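Local coordinates for protein GTN Reductase (Agrobacterium tumefaciens, PDB 4JIC) that probably acts as an FMN-dependent ene- and nitro-reductase of the Old Yellow Enzyme family, with glycerol trinitrate as its namesake substrate, at residues 179-184 and 230-235; 252-257 and 290-295; 63-68 and 97-102. One frame throughout, in Å; residues are numbered along the deposited sequence.

From the N terminus, contact 3 closes first: the loop after strand 50-57 folds back, beyond helix 74-89, onto the end of strand 94-99. Contact 1 then spans the chain from the loop after strand 174-178 to the end of strand 227-231. Contact 2 follows, pairing helices 245-256 and 286-295, with strand 263-267 between them in the chain. The three lie in series, with no nesting or crossing. Contacts 3 and 1 both reach FMN at the mouth of the eight-stranded barrel and meet where Leu184 bonds to the backbone of His100. Contact 2 sits farther out, about 17 Å from contact 1 between centres, joined to it where Leu231 packs on Val253 and Leu256.

Contact 1: residues 179-184 and 230-235; sequences AANGYL and RLSPVT. With FMN (flavin mononucleotide), chain D.
Ser232 OG is the polar atom where the two segments lock together. It accepts the backbone N-H of Asn181 across 2.8 Å, a nearly straight bond at 166°, and is also hydrogen-bonded to the carboxylate of Glu186. Its first torsion (chi1 52°) sets the hydroxyl between the backbone N and the carbonyl carbon of Ser232, facing the loop. The fit is tight, for the methyl CB of Ala180 lies 3.1 Å from this same OG. Toward the strand, Ala179 N makes a weak bond to Arg230 O, and a water bridges the two segments by donating to Ala179 O at 2.7 Å and accepting from Ser232 N. Ala179 CB also rests against Leu231 CD2, while the other branch, CD1, packs on helix 245-256.

Past this bond the 179-184 segment makes a type I' turn from Ala180 to Tyr183, with both central residues at positive phi. The end of the Asn181 side chain comes back to the strand end, and the side chain crosses that of Thr235 at about a right angle. OD1 is bonded to Thr271 OG1; Asn181 ND2 merely lies close to the flavin, 3.3 Å from FMN N1.

Arg230 sends its side chain the same way, bent at chi3. NH1 bonds FMN O2 at 2.8 Å and FMN O2' at 3.0 Å, and NH2 bonds FMN O3' at 3.1 Å, so one guanidinium spans both the pyrimidine ring and the ribityl chain. These are the C-terminal ends of neighbouring strands of a TIM barrel, the usual place for its ligand site. With a positive group beside O2 and N1, negative charge gathering there on flavin reduction would probably be stabilised, as is generally thought for Old Yellow Enzyme relatives.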
loop_
_atom_site.group_PDB
_atom_site.type_symbol
_atom_site.label_atom_id
_atom_site.label_comp_id
_atom_site.label_asym_id
_atom_site.label_seq_id
_atom_site.Cartn_x
_atom_site.Cartn_y
_atom_site.Cartn_z
ATOM N N ALA A 179 0.355 -3.177 4.766
ATOM C CA ALA A 179 -0.223 -3.895 5.896
ATOM C C ALA A 179 -1.710 -3.601 5.990
ATOM O O ALA A 179 -2.294 -3.598 7.080
ATOM C CB ALA A 179 0.493 -3.514 7.196
ATOM N N ALA A 180 -2.321 -3.373 4.833
ATOM C CA ALA A 180 -3.711 -2.945 4.775
ATOM C C ALA A 180 -4.567 -3.818 3.860
ATOM O O ALA A 180 -4.089 -4.817 3.301
ATOM C CB ALA A 180 -3.783 -1.488 4.316
ATOM N N ASN A 181 -5.830 -3.414 3.730
ATOM C CA ASN A 181 -6.778 -3.936 2.742
ATOM C C ASN A 181 -6.913 -5.454 2.696
ATOM O O ASN A 181 -7.068 -6.045 1.627
ATOM C CB ASN A 181 -6.478 -3.354 1.355
ATOM C CG ASN A 181 -6.564 -1.844 1.342
ATOM O OD1 ASN A 181 -7.284 -1.258 2.152
ATOM N ND2 ASN A 181 -5.832 -1.200 0.431
ATOM N N GLY A 182 -6.842 -6.090 3.865
ATOM C CA GLY A 182 -7.124 -7.509 3.970
ATOM C C GLY A 182 -6.054 -8.423 3.399
ATOM O O GLY A 182 -6.324 -9.594 3.148
ATOM N N TYR A 183 -4.839 -7.914 3.208
ATOM C CA TYR A 183 -3.772 -8.760 2.667
ATOM C C TYR A 183 -3.014 -9.485 3.780
ATOM O O TYR A 183 -3.511 -9.565 4.899
ATOM C CB TYR A 183 -2.882 -7.985 1.677
ATOM C CG TYR A 183 -3.690 -7.602 0.445
ATOM C CD1 TYR A 183 -4.152 -8.584 -0.437
ATOM C CD2 TYR A 183 -4.043 -6.282 0.200
ATOM C CE1 TYR A 183 -4.911 -8.246 -1.552
ATOM C CE2 TYR A 183 -4.808 -5.934 -0.917
ATOM C CZ TYR A 183 -5.228 -6.917 -1.784
ATOM O OH TYR A 183 -5.989 -6.572 -2.879
ATOM N N LEU A 184 -1.860 -10.066 3.477
ATOM C CA LEU A 184 -1.271 -11.029 4.412
ATOM C C LEU A 184 -1.104 -10.497 5.834
ATOM O O LEU A 184 -1.477 -11.157 6.806
ATOM C CB LEU A 184 0.083 -11.531 3.908
ATOM C CG LEU A 184 0.705 -12.550 4.866
ATOM C CD1 LEU A 184 -0.101 -13.856 4.847
ATOM C CD2 LEU A 184 2.172 -12.805 4.515
ATOM N N ARG A 230 1.422 1.037 5.620
ATOM C CA ARG A 230 0.029 1.414 5.396
ATOM C C ARG A 230 -0.906 0.555 6.233
ATOM O O ARG A 230 -0.786 -0.669 6.260
ATOM C CB ARG A 230 -0.373 1.289 3.924
ATOM C CG ARG A 230 -1.663 2.065 3.641
ATOM C CD ARG A 230 -2.062 2.029 2.175
ATOM N NE ARG A 230 -2.710 3.284 1.783
ATOM C CZ ARG A 230 -3.591 3.407 0.795
ATOM N NH1 ARG A 230 -3.975 2.351 0.094
ATOM N NH2 ARG A 230 -4.099 4.602 0.515
ATOM N N LEU A 231 -1.838 1.212 6.915
ATOM C CA LEU A 231 -2.783 0.540 7.798
ATOM C C LEU A 231 -4.203 0.946 7.443
ATOM O O LEU A 231 -4.438 2.057 6.964
ATOM C CB LEU A 231 -2.501 0.939 9.240
ATOM C CG LEU A 231 -1.104 0.588 9.737
ATOM C CD1 LEU A 231 -0.860 1.285 11.075
ATOM C CD2 LEU A 231 -0.925 -0.928 9.843
ATOM N N SER A 232 -5.156 0.062 7.718
ATOM C CA SER A 232 -6.558 0.310 7.377
ATOM C C SER A 232 -7.450 -0.356 8.412
ATOM O O SER A 232 -7.935 -1.471 8.206
ATOM C CB SER A 232 -6.867 -0.202 5.960
ATOM O OG SER A 232 -6.462 -1.557 5.785
ATOM N N PRO A 233 -7.654 0.321 9.549
ATOM C CA PRO A 233 -8.276 -0.315 10.721
ATOM C C PRO A 233 -9.653 -0.937 10.472
ATOM O O PRO A 233 -9.937 -1.991 11.046
ATOM C CB PRO A 233 -8.387 0.829 11.735
ATOM C CG PRO A 233 -7.344 1.823 11.320
ATOM C CD PRO A 233 -7.208 1.701 9.817
ATOM N N VAL A 234 -10.492 -0.331 9.638
ATOM C CA VAL A 234 -11.872 -0.819 9.545
ATOM C C VAL A 234 -12.318 -1.312 8.177
ATOM O O VAL A 234 -13.480 -1.673 7.994
ATOM C CB VAL A 234 -12.884 0.243 10.026
ATOM C CG1 VAL A 234 -12.556 0.676 11.449
ATOM C CG2 VAL A 234 -12.901 1.440 9.074
ATOM N N THR A 235 -11.411 -1.339 7.211
ATOM C CA THR A 235 -11.833 -1.598 5.850
ATOM C C THR A 235 -12.397 -3.009 5.700
ATOM O O THR A 235 -11.873 -3.959 6.273
ATOM C CB THR A 235 -10.679 -1.370 4.854
ATOM O OG1 THR A 235 -11.167 -1.545 3.518
ATOM C CG2 THR A 235 -9.531 -2.344 5.105
HETATM N N1 FMN D . -4.400 0.454 -2.073
HETATM C C2 FMN D . -3.178 -0.096 -1.763
HETATM O O2 FMN D . -2.784 -0.057 -0.595
HETATM N N3 FMN D . -2.413 -0.701 -2.748
HETATM C C4 FMN D . -2.889 -0.861 -4.024
HETATM O O4 FMN D . -2.174 -1.417 -4.873
HETATM C C4A FMN D . -4.144 -0.324 -4.337
HETATM N N5 FMN D . -4.660 -0.472 -5.611
HETATM C C5A FMN D . -5.743 0.312 -5.956
HETATM C C6 FMN D . -6.121 0.375 -7.299
HETATM C C7 FMN D . -7.190 1.161 -7.706
HETATM C C7M FMN D . -7.561 1.238 -9.162
HETATM C C8 FMN D . -7.873 1.912 -6.757
HETATM C C8M FMN D . -8.990 2.830 -7.189
HETATM C C9 FMN D . -7.480 1.871 -5.420
HETATM C C9A FMN D . -6.423 1.062 -5.005
HETATM N N10 FMN D . -6.056 1.004 -3.663
HETATM C C10 FMN D . -4.887 0.340 -3.356
HETATM C "C1'" FMN D . -6.641 1.970 -2.670
HETATM C "C2'" FMN D . -6.149 3.403 -2.887
HETATM O "O2'" FMN D . -4.779 3.522 -2.533
HETATM C "C3'" FMN D . -6.936 4.391 -2.032
HETATM O "O3'" FMN D . -6.896 3.965 -0.682
HETATM C "C4'" FMN D . -8.391 4.515 -2.479
HETATM O "O4'" FMN D . -8.458 4.816 -3.853
HETATM C "C5'" FMN D . -9.152 5.603 -1.719
HETATM O "O5'" FMN D . -8.544 6.869 -1.903
HETATM P P FMN D . -9.244 7.977 -2.855
HETATM O O1P FMN D . -9.420 7.311 -4.193
HETATM O O2P FMN D . -10.579 8.321 -2.240
HETATM O O3P FMN D . -8.330 9.164 -2.916
HETATM O O HOH W 1 -4.394 -2.598 8.456
#

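Contact 2: residues 252-257 and 290-295; sequences VVEQLG and KAAYRN
Tyr293 leaves its helix with CG opposite its own backbone N (chi1 -178°), which lays the ring along the end of segment 252-257, while Val253, with CG1 anti to its carbonyl carbon (chi1 -70°), leaves CG2 between the backbone N and the carbonyl carbon, aimed at the other helix. These two settings carry the contact. CB of Val253 meets CB of Tyr293 at 3.8 Å, and Val253 CG2 touches Ala292 CB at 3.7 Å, so the valine sits against two successive residues of the partner. The backbones come close here too, with the CA atoms of Val253 and Tyr293 4.8 Å apart. On the outer flank Glu254 CG touches the Ala292 methyl and lies near Ala292 O, and its chain runs extended beyond CG.

Two backbone atoms meet the tyrosine ring at its edge. Val253 O lies in the ring plane, 3.5 Å from CD1, although this carbonyl also receives the helical N-H of Gly257, and Leu256 C is the other. Tyr293 CE1 comes to 3.6 Å from Gly257 CA and is touched by Leu256 CB. Gly257 has no CB, and the place one would take is hard against Tyr293 O, so the bare backbone lets the segments close up.

Both helices belong to the outer layer of the TIM barrel, where they follow consecutive strands, 227-231 and 263-267. Their short axes run almost the same way, at a signed crossing angle of -26°, and approach to 7.4 Å; beneath them Val253 and Leu256 pack on Leu231 of the inner strand.

Farthest from the helix, Tyr293 OH is hydrogen-bonded to Gly300 N, just ahead of strand 301-305. A water 2.7 Å from Tyr293 OH donates to Leu256 O.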
loop_
_atom_site.group_PDB
_atom_site.type_symbol
_atom_site.label_atom_id
_atom_site.label_comp_id
_atom_site.label_asym_id
_atom_site.label_seq_id
_atom_site.Cartn_x
_atom_site.Cartn_y
_atom_site.Cartn_z
ATOM N N VAL A 252 -0.850 -1.587 17.922
ATOM C CA VAL A 252 0.051 -1.574 16.773
ATOM C C VAL A 252 0.837 -0.266 16.686
ATOM O O VAL A 252 2.067 -0.290 16.578
ATOM C CB VAL A 252 -0.692 -1.839 15.448
ATOM C CG1 VAL A 252 0.214 -1.563 14.246
ATOM C CG2 VAL A 252 -1.185 -3.293 15.409
ATOM N N VAL A 253 0.147 0.877 16.739
ATOM C CA VAL A 253 0.883 2.144 16.624
ATOM C C VAL A 253 1.672 2.528 17.869
ATOM O O VAL A 253 2.635 3.283 17.768
ATOM C CB VAL A 253 0.027 3.342 16.139
ATOM C CG1 VAL A 253 -0.355 3.153 14.676
ATOM C CG2 VAL A 253 -1.193 3.566 17.029
ATOM N N GLU A 254 1.284 2.016 19.032
ATOM C CA GLU A 254 2.117 2.208 20.218
ATOM C C GLU A 254 3.469 1.554 19.958
ATOM O O GLU A 254 4.527 2.091 20.311
ATOM C CB GLU A 254 1.456 1.592 21.452
ATOM C CG GLU A 254 0.289 2.404 21.986
ATOM C CD GLU A 254 -0.646 1.594 22.864
ATOM O OE1 GLU A 254 -0.344 0.419 23.155
ATOM O OE2 GLU A 254 -1.708 2.129 23.246
ATOM N N GLN A 255 3.433 0.390 19.321
ATOM C CA GLN A 255 4.667 -0.329 19.018
ATOM C C GLN A 255 5.440 0.336 17.888
ATOM O O GLN A 255 6.659 0.490 17.970
ATOM C CB GLN A 255 4.367 -1.793 18.705
ATOM C CG GLN A 255 3.873 -2.557 19.927
ATOM C CD GLN A 255 4.885 -2.546 21.048
ATOM O OE1 GLN A 255 6.057 -2.868 20.841
ATOM N NE2 GLN A 255 4.443 -2.164 22.239
ATOM N N LEU A 256 4.735 0.730 16.832
ATOM C CA LEU A 256 5.385 1.434 15.739
ATOM C C LEU A 256 5.987 2.749 16.219
ATOM O O LEU A 256 6.988 3.210 15.670
ATOM C CB LEU A 256 4.409 1.689 14.589
ATOM C CG LEU A 256 3.878 0.416 13.926
ATOM C CD1 LEU A 256 2.768 0.764 12.940
ATOM C CD2 LEU A 256 4.981 -0.394 13.222
ATOM N N GLY A 257 5.388 3.346 17.246
ATOM C CA GLY A 257 5.893 4.609 17.769
ATOM C C GLY A 257 7.297 4.529 18.353
ATOM O O GLY A 257 7.949 5.557 18.548
ATOM N N LYS A 290 -4.106 8.134 16.316
ATOM C CA LYS A 290 -2.928 8.971 16.104
ATOM C C LYS A 290 -2.234 9.299 17.438
ATOM O O LYS A 290 -1.004 9.294 17.540
ATOM C CB LYS A 290 -3.300 10.248 15.348
ATOM C CG LYS A 290 -2.098 11.049 14.908
ATOM C CD LYS A 290 -2.555 12.344 14.239
ATOM C CE LYS A 290 -1.449 13.380 14.254
ATOM N NZ LYS A 290 -1.867 14.659 13.603
ATOM N N ALA A 291 -3.025 9.544 18.473
ATOM C CA ALA A 291 -2.458 9.895 19.763
ATOM C C ALA A 291 -1.645 8.734 20.317
ATOM O O ALA A 291 -0.608 8.945 20.937
ATOM C CB ALA A 291 -3.550 10.299 20.732
ATOM N N ALA A 292 -2.108 7.507 20.084
ATOM C CA ALA A 292 -1.374 6.340 20.563
ATOM C C ALA A 292 0.003 6.262 19.894
ATOM O O ALA A 292 0.988 5.874 20.521
ATOM C CB ALA A 292 -2.176 5.055 20.325
ATOM N N TYR A 293 0.069 6.646 18.622
ATOM C CA TYR A 293 1.344 6.705 17.926
ATOM C C TYR A 293 2.237 7.805 18.509
ATOM O O TYR A 293 3.383 7.545 18.902
ATOM C CB TYR A 293 1.120 6.936 16.430
ATOM C CG TYR A 293 2.392 6.969 15.614
ATOM C CD1 TYR A 293 3.230 5.857 15.545
ATOM C CD2 TYR A 293 2.744 8.102 14.904
ATOM C CE1 TYR A 293 4.387 5.877 14.789
ATOM C CE2 TYR A 293 3.892 8.139 14.137
ATOM C CZ TYR A 293 4.713 7.025 14.087
ATOM O OH TYR A 293 5.872 7.064 13.348
ATOM N N ARG A 294 1.714 9.030 18.556
ATOM C CA ARG A 294 2.478 10.181 19.040
ATOM C C ARG A 294 2.914 9.997 20.492
ATOM O O ARG A 294 4.058 10.290 20.846
ATOM C CB ARG A 294 1.661 11.471 18.905
ATOM C CG ARG A 294 1.392 11.865 17.465
ATOM C CD ARG A 294 2.678 12.221 16.712
ATOM N NE ARG A 294 2.375 12.779 15.395
ATOM C CZ ARG A 294 3.021 12.466 14.278
ATOM N NH1 ARG A 294 4.014 11.586 14.309
ATOM N NH2 ARG A 294 2.663 13.024 13.125
ATOM N N ASN A 295 2.003 9.516 21.334
ATOM C CA ASN A 295 2.314 9.357 22.757
ATOM C C ASN A 295 3.355 8.267 23.042
ATOM O O ASN A 295 3.901 8.199 24.139
ATOM C CB ASN A 295 1.034 9.102 23.569
ATOM C CG ASN A 295 0.082 10.282 23.535
ATOM O OD1 ASN A 295 0.485 11.407 23.228
ATOM N ND2 ASN A 295 -1.188 10.035 23.853
HETATM O O HOH W 2 7.763 5.460 14.302
#

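Contact 3: residues 63-68 and 97-102. With FMN (flavin mononucleotide), chain D.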
loop_
_atom_site.group_PDB
_atom_site.type_symbol
_atom_site.label_atom_id
_atom_site.label_comp_id
_atom_site.label_asym_id
_atom_site.label_seq_id
_atom_site.Cartn_x
_atom_site.Cartn_y
_atom_site.Cartn_z
ATOM N N GLN A 63 2.016 -12.674 -4.930
ATOM C CA GLN A 63 1.166 -12.155 -6.020
ATOM C C GLN A 63 -0.273 -12.630 -5.891
ATOM O O GLN A 63 -0.510 -13.807 -5.623
ATOM C CB GLN A 63 1.673 -12.634 -7.385
ATOM C CG GLN A 63 2.963 -12.001 -7.852
ATOM C CD GLN A 63 2.752 -10.650 -8.526
ATOM O OE1 GLN A 63 1.689 -10.022 -8.395
ATOM N NE2 GLN A 63 3.787 -10.175 -9.230
ATOM N N GLY A 64 -1.220 -11.722 -6.116
ATOM C CA GLY A 64 -2.631 -12.059 -6.091
ATOM C C GLY A 64 -3.380 -11.693 -7.365
ATOM O O GLY A 64 -4.534 -12.091 -7.527
ATOM N N TYR A 65 -2.748 -10.930 -8.262
ATOM C CA TYR A 65 -3.401 -10.503 -9.505
ATOM C C TYR A 65 -2.436 -10.591 -10.674
ATOM O O TYR A 65 -1.222 -10.590 -10.486
ATOM C CB TYR A 65 -3.923 -9.065 -9.374
ATOM C CG TYR A 65 -4.721 -8.859 -8.120
ATOM C CD1 TYR A 65 -6.094 -9.062 -8.103
ATOM C CD2 TYR A 65 -4.096 -8.497 -6.942
ATOM C CE1 TYR A 65 -6.822 -8.893 -6.942
ATOM C CE2 TYR A 65 -4.808 -8.321 -5.786
ATOM C CZ TYR A 65 -6.164 -8.514 -5.786
ATOM O OH TYR A 65 -6.849 -8.337 -4.616
ATOM N N ALA A 66 -2.990 -10.664 -11.881
ATOM C CA ALA A 66 -2.178 -10.775 -13.086
ATOM C C ALA A 66 -1.490 -9.462 -13.455
ATOM O O ALA A 66 -2.019 -8.376 -13.223
ATOM C CB ALA A 66 -3.030 -11.277 -14.251
ATOM N N ASP A 67 -0.309 -9.585 -14.053
ATOM C CA ASP A 67 0.382 -8.458 -14.678
ATOM C C ASP A 67 0.712 -7.345 -13.693
ATOM O O ASP A 67 0.662 -6.157 -14.020
ATOM C CB ASP A 67 -0.418 -7.933 -15.873
ATOM C CG ASP A 67 -0.445 -8.921 -17.042
ATOM O OD1 ASP A 67 0.076 -10.050 -16.905
ATOM O OD2 ASP A 67 -1.002 -8.570 -18.104
ATOM N N VAL A 68 1.056 -7.755 -12.476
ATOM C CA VAL A 68 1.481 -6.834 -11.433
ATOM C C VAL A 68 3.001 -6.877 -11.323
ATOM O O VAL A 68 3.594 -7.963 -11.275
ATOM C CB VAL A 68 0.850 -7.234 -10.082
ATOM C CG1 VAL A 68 1.517 -6.499 -8.919
ATOM C CG2 VAL A 68 -0.642 -6.961 -10.109
ATOM N N GLN A 97 5.587 0.090 -2.631
ATOM C CA GLN A 97 4.655 -0.533 -1.698
ATOM C C GLN A 97 4.870 -2.031 -1.728
ATOM O O GLN A 97 4.312 -2.741 -2.563
ATOM C CB GLN A 97 3.198 -0.230 -2.014
ATOM C CG GLN A 97 2.321 -0.679 -0.853
ATOM C CD GLN A 97 0.847 -0.633 -1.139
ATOM O OE1 GLN A 97 0.381 -1.149 -2.151
ATOM N NE2 GLN A 97 0.090 -0.049 -0.216
ATOM N N ILE A 98 5.712 -2.508 -0.830
ATOM C CA ILE A 98 6.092 -3.917 -0.876
ATOM C C ILE A 98 4.965 -4.786 -0.326
ATOM O O ILE A 98 4.436 -4.532 0.755
ATOM C CB ILE A 98 7.464 -4.179 -0.227
ATOM C CG1 ILE A 98 7.483 -3.806 1.263
ATOM C CG2 ILE A 98 8.540 -3.394 -0.974
ATOM C CD1 ILE A 98 8.830 -4.119 1.945
ATOM N N TRP A 99 4.597 -5.808 -1.092
ATOM C CA TRP A 99 3.290 -6.431 -0.935
ATOM C C TRP A 99 3.381 -7.934 -0.765
ATOM O O TRP A 99 4.202 -8.594 -1.404
ATOM C CB TRP A 99 2.499 -6.154 -2.207
ATOM C CG TRP A 99 1.005 -6.305 -2.173
ATOM C CD1 TRP A 99 0.179 -6.477 -1.083
ATOM C CD2 TRP A 99 0.154 -6.236 -3.317
ATOM N NE1 TRP A 99 -1.139 -6.539 -1.508
ATOM C CE2 TRP A 99 -1.173 -6.403 -2.874
ATOM C CE3 TRP A 99 0.395 -6.086 -4.688
ATOM C CZ2 TRP A 99 -2.255 -6.382 -3.755
ATOM C CZ3 TRP A 99 -0.668 -6.066 -5.556
ATOM C CH2 TRP A 99 -1.981 -6.218 -5.090
ATOM N N HIS A 100 2.529 -8.473 0.106
ATOM C CA HIS A 100 2.197 -9.895 0.076
ATOM C C HIS A 100 0.684 -10.015 0.266
ATOM O O HIS A 100 0.141 -9.525 1.261
ATOM C CB HIS A 100 2.935 -10.659 1.174
ATOM C CG HIS A 100 2.956 -12.143 0.963
ATOM N ND1 HIS A 100 1.805 -12.887 0.798
ATOM C CD2 HIS A 100 3.987 -13.020 0.890
ATOM C CE1 HIS A 100 2.127 -14.160 0.640
ATOM N NE2 HIS A 100 3.444 -14.268 0.696
ATOM N N VAL A 101 0.013 -10.652 -0.691
ATOM C CA VAL A 101 -1.448 -10.749 -0.685
ATOM C C VAL A 101 -2.029 -11.798 0.261
ATOM O O VAL A 101 -3.222 -11.775 0.529
ATOM C CB VAL A 101 -2.019 -11.049 -2.095
ATOM C CG1 VAL A 101 -1.697 -9.909 -3.060
ATOM C CG2 VAL A 101 -1.482 -12.386 -2.617
ATOM N N GLY A 102 -1.204 -12.714 0.760
ATOM C CA GLY A 102 -1.719 -13.787 1.597
ATOM C C GLY A 102 -2.778 -14.591 0.864
ATOM O O GLY A 102 -2.563 -15.012 -0.275
HETATM N N1 FMN D . -4.400 0.454 -2.073
HETATM C C2 FMN D . -3.178 -0.096 -1.763
HETATM O O2 FMN D . -2.784 -0.057 -0.595
HETATM N N3 FMN D . -2.413 -0.701 -2.748
HETATM C C4 FMN D . -2.889 -0.861 -4.024
HETATM O O4 FMN D . -2.174 -1.417 -4.873
HETATM C C4A FMN D . -4.144 -0.324 -4.337
HETATM N N5 FMN D . -4.660 -0.472 -5.611
HETATM C C5A FMN D . -5.743 0.312 -5.956
HETATM C C6 FMN D . -6.121 0.375 -7.299
HETATM C C7 FMN D . -7.190 1.161 -7.706
HETATM C C7M FMN D . -7.561 1.238 -9.162
HETATM C C8 FMN D . -7.873 1.912 -6.757
HETATM C C8M FMN D . -8.990 2.830 -7.189
HETATM C C9 FMN D . -7.480 1.871 -5.420
HETATM C C9A FMN D . -6.423 1.062 -5.005
HETATM N N10 FMN D . -6.056 1.004 -3.663
HETATM C C10 FMN D . -4.887 0.340 -3.356
HETATM C "C1'" FMN D . -6.641 1.970 -2.670
HETATM C "C2'" FMN D . -6.149 3.403 -2.887
HETATM O "O2'" FMN D . -4.779 3.522 -2.533
HETATM C "C3'" FMN D . -6.936 4.391 -2.032
HETATM O "O3'" FMN D . -6.896 3.965 -0.682
HETATM C "C4'" FMN D . -8.391 4.515 -2.479
HETATM O "O4'" FMN D . -8.458 4.816 -3.853
HETATM C "C5'" FMN D . -9.152 5.603 -1.719
HETATM O "O5'" FMN D . -8.544 6.869 -1.903
HETATM P P FMN D . -9.244 7.977 -2.855
HETATM O O1P FMN D . -9.420 7.311 -4.193
HETATM O O2P FMN D . -10.579 8.321 -2.240
HETATM O O3P FMN D . -8.330 9.164 -2.916
#
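Aromatic contact comes first: the rings of Tyr65 and Trp99 meet rim to rim, neither lying over the other's face. Their planes are 20° apart, and the Tyr65 ring centre stands 5.8 Å from that of the six-membered ring of Trp99; Tyr65 CE2 and CD2 both come to 3.6 Å from Trp99 CH2. Trp99 has CG opposite its backbone N (chi1 -162°), which swings the indole out from the strand end toward the 63-68 loop. It is also stacked with His178 and meets Tyr183 edge to face, while Tyr65 OH is hydrogen-bonded to Tyr183 OH.

Apolar packing fills in around the indole. Val68 CG1 comes to its edge at CZ3, 4.0 Å away, and Val101 CG1 lies over one face, offset toward the rim. Both methyls of Val101 also lie against one side of the peptide between Gln63 and Gly64: CG2 sits 3.5 Å from Gln63 O and CG1 3.6 Å from Gly64 N. This backbone is within reach because Gly64 carries no side chain.

Hydrogen bonds hold each segment in shape; none crosses between them. Gln63 NE2 spans the loop to Val68 O at 3.0 Å, coming from above the carbonyl plane, and Gly102 N points into the ring plane of His100 to bond ND1.

The cofactor is bonded by Gln97. At the C-terminal end of a barrel strand, Gln97 extends its side chain so that OE1 accepts FMN N3-H at 2.9 Å, and NE2 donates to FMN O2 in an almost linear bond (177°). Since NE2 is also bonded to Glu176, the amide is fixed in rotation, and its paired donor and acceptor match those of the flavin pyrimidine edge, which probably contributes to fixing how that ring lies in the barrel mouth.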